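Local structure of pyruvate kinase 1 (Trypanosoma brucei brucei, 4KCT) at the interface of chains A and B. The protein catalyses the transfer of phosphate from phosphoenolpyruvate to ADP, the last step of glycolysis, giving pyruvate and ATP, and also has an intrinsic oxaloacetate decarboxylase activity. Coordinates in Å, arbitrary orientation; residue numbers count along the deposited sequence, not the author numbering. Chains: chain A/B, Pyruvate kinase 1.

Contact 1: the interface of chains A and B. Residues chain A 284, 287-288, 367, 370; chain B 4, 7-8.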
ATOM      1  N   SER A 284      11.998   5.111  16.531  1.00 12.23           N
ATOM      2  CA  SER A 284      10.685   5.108  15.866  1.00 14.05           C
ATOM      3  C   SER A 284       9.560   5.462  16.832  1.00 13.22           C
ATOM      4  O   SER A 284       8.669   6.223  16.486  1.00 13.56           O
ATOM      5  CB  SER A 284      10.422   3.769  15.184  1.00 13.55           C
ATOM      6  OG  SER A 284      11.335   3.638  14.069  1.00 16.00           O
ATOM      7  N   ASN A 287       9.702   9.206  17.236  1.00 14.17           N
ATOM      8  CA  ASN A 287       9.144   9.809  16.029  1.00 15.17           C
ATOM      9  C   ASN A 287       7.606   9.793  16.062  1.00 16.20           C
ATOM     10  O   ASN A 287       6.951  10.768  15.654  1.00 16.03           O
ATOM     11  CB  ASN A 287       9.612   9.080  14.764  1.00 14.87           C
ATOM     12  CG  ASN A 287      11.118   9.226  14.488  1.00 17.67           C
ATOM     13  OD1 ASN A 287      11.647   8.507  13.647  1.00 20.36           O
ATOM     14  ND2 ASN A 287      11.807  10.113  15.211  1.00 16.09           N
ATOM     15  N   VAL A 288       7.028   8.646  16.421  1.00 15.57           N
ATOM     16  CA  VAL A 288       5.575   8.497  16.360  1.00 16.77           C
ATOM     17  C   VAL A 288       4.847   9.468  17.315  1.00 17.12           C
ATOM     18  O   VAL A 288       3.764   9.977  16.982  1.00 18.34           O
ATOM     19  CB  VAL A 288       5.116   7.015  16.613  1.00 19.48           C
ATOM     20  CG1 VAL A 288       3.630   6.969  16.970  1.00 23.42           C
ATOM     21  CG2 VAL A 288       5.373   6.166  15.364  1.00 21.99           C
ATOM     22  N   ILE A 367       4.342   8.261   9.758  1.00 15.13           N
ATOM     23  CA  ILE A 367       4.022   8.917  11.036  1.00 15.87           C
ATOM     24  C   ILE A 367       2.549   9.332  11.124  1.00 15.00           C
ATOM     25  O   ILE A 367       1.883   9.023  12.095  1.00 15.32           O
ATOM     26  CB  ILE A 367       4.938  10.141  11.294  1.00 16.60           C
ATOM     27  CG1 ILE A 367       6.384   9.658  11.521  1.00 15.67           C
ATOM     28  CG2 ILE A 367       4.435  10.969  12.493  1.00 16.98           C
ATOM     29  CD1 ILE A 367       7.416  10.737  11.312  1.00 19.63           C
ATOM     30  N   LEU A 370      -0.045   6.525  11.777  1.00 20.18           N
ATOM     31  CA  LEU A 370      -0.115   5.900  13.091  1.00 18.40           C
ATOM     32  C   LEU A 370      -0.762   6.785  14.164  1.00 20.61           C
ATOM     33  O   LEU A 370      -0.823   6.403  15.316  1.00 21.16           O
ATOM     34  CB  LEU A 370       1.280   5.445  13.541  1.00 20.15           C
ATOM     35  CG  LEU A 370       1.802   4.251  12.699  1.00 21.32           C
ATOM     36  CD1 LEU A 370       3.295   4.026  12.937  1.00 24.89           C
ATOM     37  CD2 LEU A 370       1.003   2.981  13.069  1.00 21.33           C
TER
ATOM     38  N   LEU B   4       8.342   2.095   9.879  1.00 21.02           N
ATOM     39  CA  LEU B   4       8.136   2.732  11.161  1.00 21.44           C
ATOM     40  C   LEU B   4       7.260   1.857  12.045  1.00 20.40           C
ATOM     41  O   LEU B   4       7.553   1.666  13.229  1.00 19.84           O
ATOM     42  CB  LEU B   4       7.499   4.127  10.992  1.00 19.79           C
ATOM     43  CG  LEU B   4       7.230   4.965  12.224  1.00 22.61           C
ATOM     44  CD1 LEU B   4       8.533   5.589  12.707  1.00 21.86           C
ATOM     45  CD2 LEU B   4       6.202   6.066  11.916  1.00 23.38           C
ATOM     46  N   ASN B   7       9.177  -1.163  13.206  1.00 18.61           N
ATOM     47  CA  ASN B   7      10.171  -0.824  14.226  1.00 18.84           C
ATOM     48  C   ASN B   7       9.574  -0.696  15.628  1.00 21.23           C
ATOM     49  O   ASN B   7      10.209  -1.068  16.599  1.00 19.39           O
ATOM     50  CB  ASN B   7      10.945   0.460  13.875  1.00 19.79           C
ATOM     51  CG  ASN B   7      11.900   0.280  12.712  1.00 20.37           C
ATOM     52  OD1 ASN B   7      12.126  -0.836  12.239  1.00 20.11           O
ATOM     53  ND2 ASN B   7      12.512   1.383  12.274  1.00 20.73           N
ATOM     54  N   ILE B   8       8.395  -0.091  15.751  1.00 18.85           N
ATOM     55  CA  ILE B   8       7.874   0.172  17.059  1.00 19.58           C
ATOM     56  C   ILE B   8       7.391  -1.130  17.730  1.00 20.52           C
ATOM     57  O   ILE B   8       7.192  -1.164  18.949  1.00 20.79           O
ATOM     58  CB  ILE B   8       6.745   1.265  17.082  1.00 21.58           C
ATOM     59  CG1 ILE B   8       5.518   0.820  16.286  1.00 21.20           C
ATOM     60  CG2 ILE B   8       7.273   2.613  16.588  1.00 20.07           C
ATOM     61  CD1 ILE B   8       4.330   1.790  16.437  1.00 23.66           C
TER

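Contact 2: the interface of chains A and B. Residues chain A 4, 7-8; chain B 280, 284, 287-288, 370.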
ATOM      1  N   LEU A   4      13.476  -0.387  -1.544  1.00 20.22           N
ATOM      2  CA  LEU A   4      14.353  -1.009  -2.554  1.00 21.73           C
ATOM      3  C   LEU A   4      14.367  -0.176  -3.817  1.00 18.85           C
ATOM      4  O   LEU A   4      15.421   0.102  -4.377  1.00 18.47           O
ATOM      5  CB  LEU A   4      13.887  -2.434  -2.876  1.00 20.27           C
ATOM      6  CG  LEU A   4      14.723  -3.223  -3.887  1.00 23.79           C
ATOM      7  CD1 LEU A   4      16.002  -3.682  -3.206  1.00 22.88           C
ATOM      8  CD2 LEU A   4      13.912  -4.437  -4.352  1.00 22.57           C
ATOM      9  N   ASN A   7      16.267   3.006  -3.312  1.00 14.93           N
ATOM     10  CA  ASN A   7      17.734   2.841  -3.234  1.00 16.93           C
ATOM     11  C   ASN A   7      18.352   2.709  -4.620  1.00 17.72           C
ATOM     12  O   ASN A   7      19.411   3.268  -4.887  1.00 16.72           O
ATOM     13  CB  ASN A   7      18.112   1.614  -2.396  1.00 17.28           C
ATOM     14  CG  ASN A   7      17.915   1.834  -0.915  1.00 20.24           C
ATOM     15  OD1 ASN A   7      17.649   2.957  -0.475  1.00 19.95           O
ATOM     16  ND2 ASN A   7      17.983   0.743  -0.130  1.00 20.48           N
ATOM     17  N   ILE A   8      17.690   1.977  -5.507  1.00 17.88           N
ATOM     18  CA  ILE A   8      18.300   1.707  -6.804  1.00 18.74           C
ATOM     19  C   ILE A   8      18.339   2.964  -7.655  1.00 20.96           C
ATOM     20  O   ILE A   8      19.137   3.058  -8.603  1.00 21.45           O
ATOM     21  CB  ILE A   8      17.632   0.540  -7.567  1.00 19.30           C
ATOM     22  CG1 ILE A   8      16.190   0.869  -7.952  1.00 22.46           C
ATOM     23  CG2 ILE A   8      17.693  -0.776  -6.764  1.00 17.85           C
ATOM     24  CD1 ILE A   8      15.655  -0.040  -9.062  1.00 24.38           C
TER
ATOM     25  N   MET B 280      24.120   1.498  -0.236  1.00 15.99           N
ATOM     26  CA  MET B 280      22.676   1.226  -0.278  1.00 17.98           C
ATOM     27  C   MET B 280      22.237   0.961  -1.707  1.00 17.42           C
ATOM     28  O   MET B 280      21.465   0.048  -1.973  1.00 17.45           O
ATOM     29  CB  MET B 280      21.881   2.424   0.267  1.00 20.64           C
ATOM     30  CG  MET B 280      22.029   2.609   1.762  1.00 30.84           C
ATOM     31  SD  MET B 280      21.236   4.110   2.391  1.00 35.06           S
ATOM     32  CE  MET B 280      21.656   5.365   1.230  1.00 32.97           C
ATOM     33  N   SER B 284      21.133  -2.837  -3.175  1.00 11.84           N
ATOM     34  CA  SER B 284      19.765  -2.972  -3.691  1.00 13.84           C
ATOM     35  C   SER B 284      19.718  -3.355  -5.178  1.00 13.41           C
ATOM     36  O   SER B 284      18.901  -4.187  -5.589  1.00 14.31           O
ATOM     37  CB  SER B 284      18.928  -1.700  -3.411  1.00 13.50           C
ATOM     38  OG  SER B 284      18.722  -1.556  -2.027  1.00 15.42           O
ATOM     39  N   ASN B 287      20.449  -7.040  -5.249  1.00 14.95           N
ATOM     40  CA  ASN B 287      19.265  -7.792  -4.796  1.00 15.82           C
ATOM     41  C   ASN B 287      18.243  -7.923  -5.950  1.00 16.15           C
ATOM     42  O   ASN B 287      17.617  -8.957  -6.120  1.00 15.69           O
ATOM     43  CB  ASN B 287      18.570  -7.088  -3.624  1.00 15.49           C
ATOM     44  CG  ASN B 287      19.395  -7.068  -2.328  1.00 17.16           C
ATOM     45  OD1 ASN B 287      19.057  -6.322  -1.418  1.00 19.86           O
ATOM     46  ND2 ASN B 287      20.423  -7.921  -2.217  1.00 15.08           N
ATOM     47  N   VAL B 288      17.968  -6.820  -6.630  1.00 15.76           N
ATOM     48  CA  VAL B 288      16.950  -6.821  -7.674  1.00 17.01           C
ATOM     49  C   VAL B 288      17.237  -7.847  -8.784  1.00 16.25           C
ATOM     50  O   VAL B 288      16.304  -8.405  -9.360  1.00 16.19           O
ATOM     51  CB  VAL B 288      16.732  -5.383  -8.275  1.00 19.68           C
ATOM     52  CG1 VAL B 288      16.029  -5.448  -9.630  1.00 30.01           C
ATOM     53  CG2 VAL B 288      15.852  -4.594  -7.340  1.00 28.00           C
ATOM     54  N   LEU B 370       9.569  -5.500  -8.844  1.00 18.50           N
ATOM     55  CA  LEU B 370      10.445  -4.903  -9.859  1.00 19.75           C
ATOM     56  C   LEU B 370      10.810  -5.833 -11.035  1.00 20.84           C
ATOM     57  O   LEU B 370      11.483  -5.420 -11.952  1.00 19.09           O
ATOM     58  CB  LEU B 370      11.705  -4.301  -9.209  1.00 21.35           C
ATOM     59  CG  LEU B 370      11.378  -3.149  -8.247  1.00 22.05           C
ATOM     60  CD1 LEU B 370      12.593  -2.683  -7.461  1.00 24.11           C
ATOM     61  CD2 LEU B 370      10.720  -1.984  -8.974  1.00 24.63           C
TER

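Contact 1: the interface of chains A and B
B:Leu4 reaches from the short N-terminal helix 3-8 of one subunit into a hydrophobic recess on the other, formed by A:Ser284, A:Val288, A:Ile367 and A:Leu370. B:Leu4 CG stands anti to the backbone N (chi1 -179°), which carries the branch point away from its own helix and on to A:Val288 CG2 at 3.8 Å. There the chain forks. The B:Leu4 CD1 methyl turns to A:Ser284, 3.6 Å from its CB, with CB of A:Asn287 at the margin. The other methyl, B:Leu4 CD2, goes deeper and lies 3.5 Å from A:Val288 CG2. It also touches A:Ile367 CG1 and A:Leu370 CD1, so three aliphatic side chains surround one methyl. The leucine runs at a slant to A:Val288 and A:Ile367, but antiparallel to A:Leu370. One turn along the same helix, B:Asn7 donates from its amide ND2 to the hydroxyl OG of A:Ser284 over 3.1 Å. The bond is fairly straight, 156° at the hydrogen, and the hydroxyl oxygen lies within 1° of the amide plane, evidence of a well-oriented N-H. CG2 of B:Ile8 packs on CB of A:Ser284 at 3.6 Å, bracketing the serine from another side. In the fold, the N-terminal helix of chain B docks against the C-terminal half of helix 275-289, within the barrel-domain sequence of chain A, and reaches helix 362-369 and the residue just beyond it.

Contact 2: the interface of chains A and B
B:Ser284, A:Leu4 and A:Asn7 bury 48, 41 and 28 Å² respectively and hold the centre of this patch, where helix 3-8 of chain A lies on helix 275-289 of chain B. The serine serves both polar and apolar partners. The hydroxyl OG of B:Ser284 is anti to the carbonyl carbon (chi1 -67°), a setting from which it can donate back along its own helix to the carbonyl O of B:Met280 at 3.2 Å while accepting from the amide ND2 of A:Asn7 at 3.1 Å. The incoming N-H is fairly straight, 158° at the hydrogen, and the oxygen lies practically in the asparagine's amide plane. B:Ser284 OG reaches the carbonyl O of B:Met280 tilted somewhat out of the carbonyl plane. Donor to one chain and acceptor from the other, the hydroxyl probably has its rotation fixed by the two bonds together, and the intrahelical bond probably orients it for the asparagine. B:Ser284 CB is an apolar foothold: A:Leu4 CD1 rests on it at 3.5 Å, A:Asn7 CB at 3.6 Å and A:Ile8 CG2 at 3.7 Å. The second leucine methyl, A:Leu4 CD2, points elsewhere, meeting B:Val288 CG2 at 3.6 Å and B:Leu370 CD1 at 3.8 Å. With chi2 at 75°, the two methyls are divided between the serine and this aliphatic pair. The patch combines the asparagine-to-serine hydrogen bond with a small apolar socket. It ties the N-terminal segment of chain A to the body of chain B, and so probably helps to hold neighbouring subunits together in the tetramer typical of pyruvate kinases.

Contact 1 and contact 2 are twins with the chains exchanged, related by the two-fold symmetry of the A-B interface; the centres of their C-alpha atoms lie about 23 Å apart. Both use helix 3-8 as the inserted element and helix 275-289, with position 370, as the receiving surface. Each subunit therefore lends its N-terminal helix to its partner and accepts the partner's in return. This reciprocal exchange fastens the pair at two separate places, which should restrain relative rotation of the subunits more than either patch would alone, within the deposited assembly of four copies.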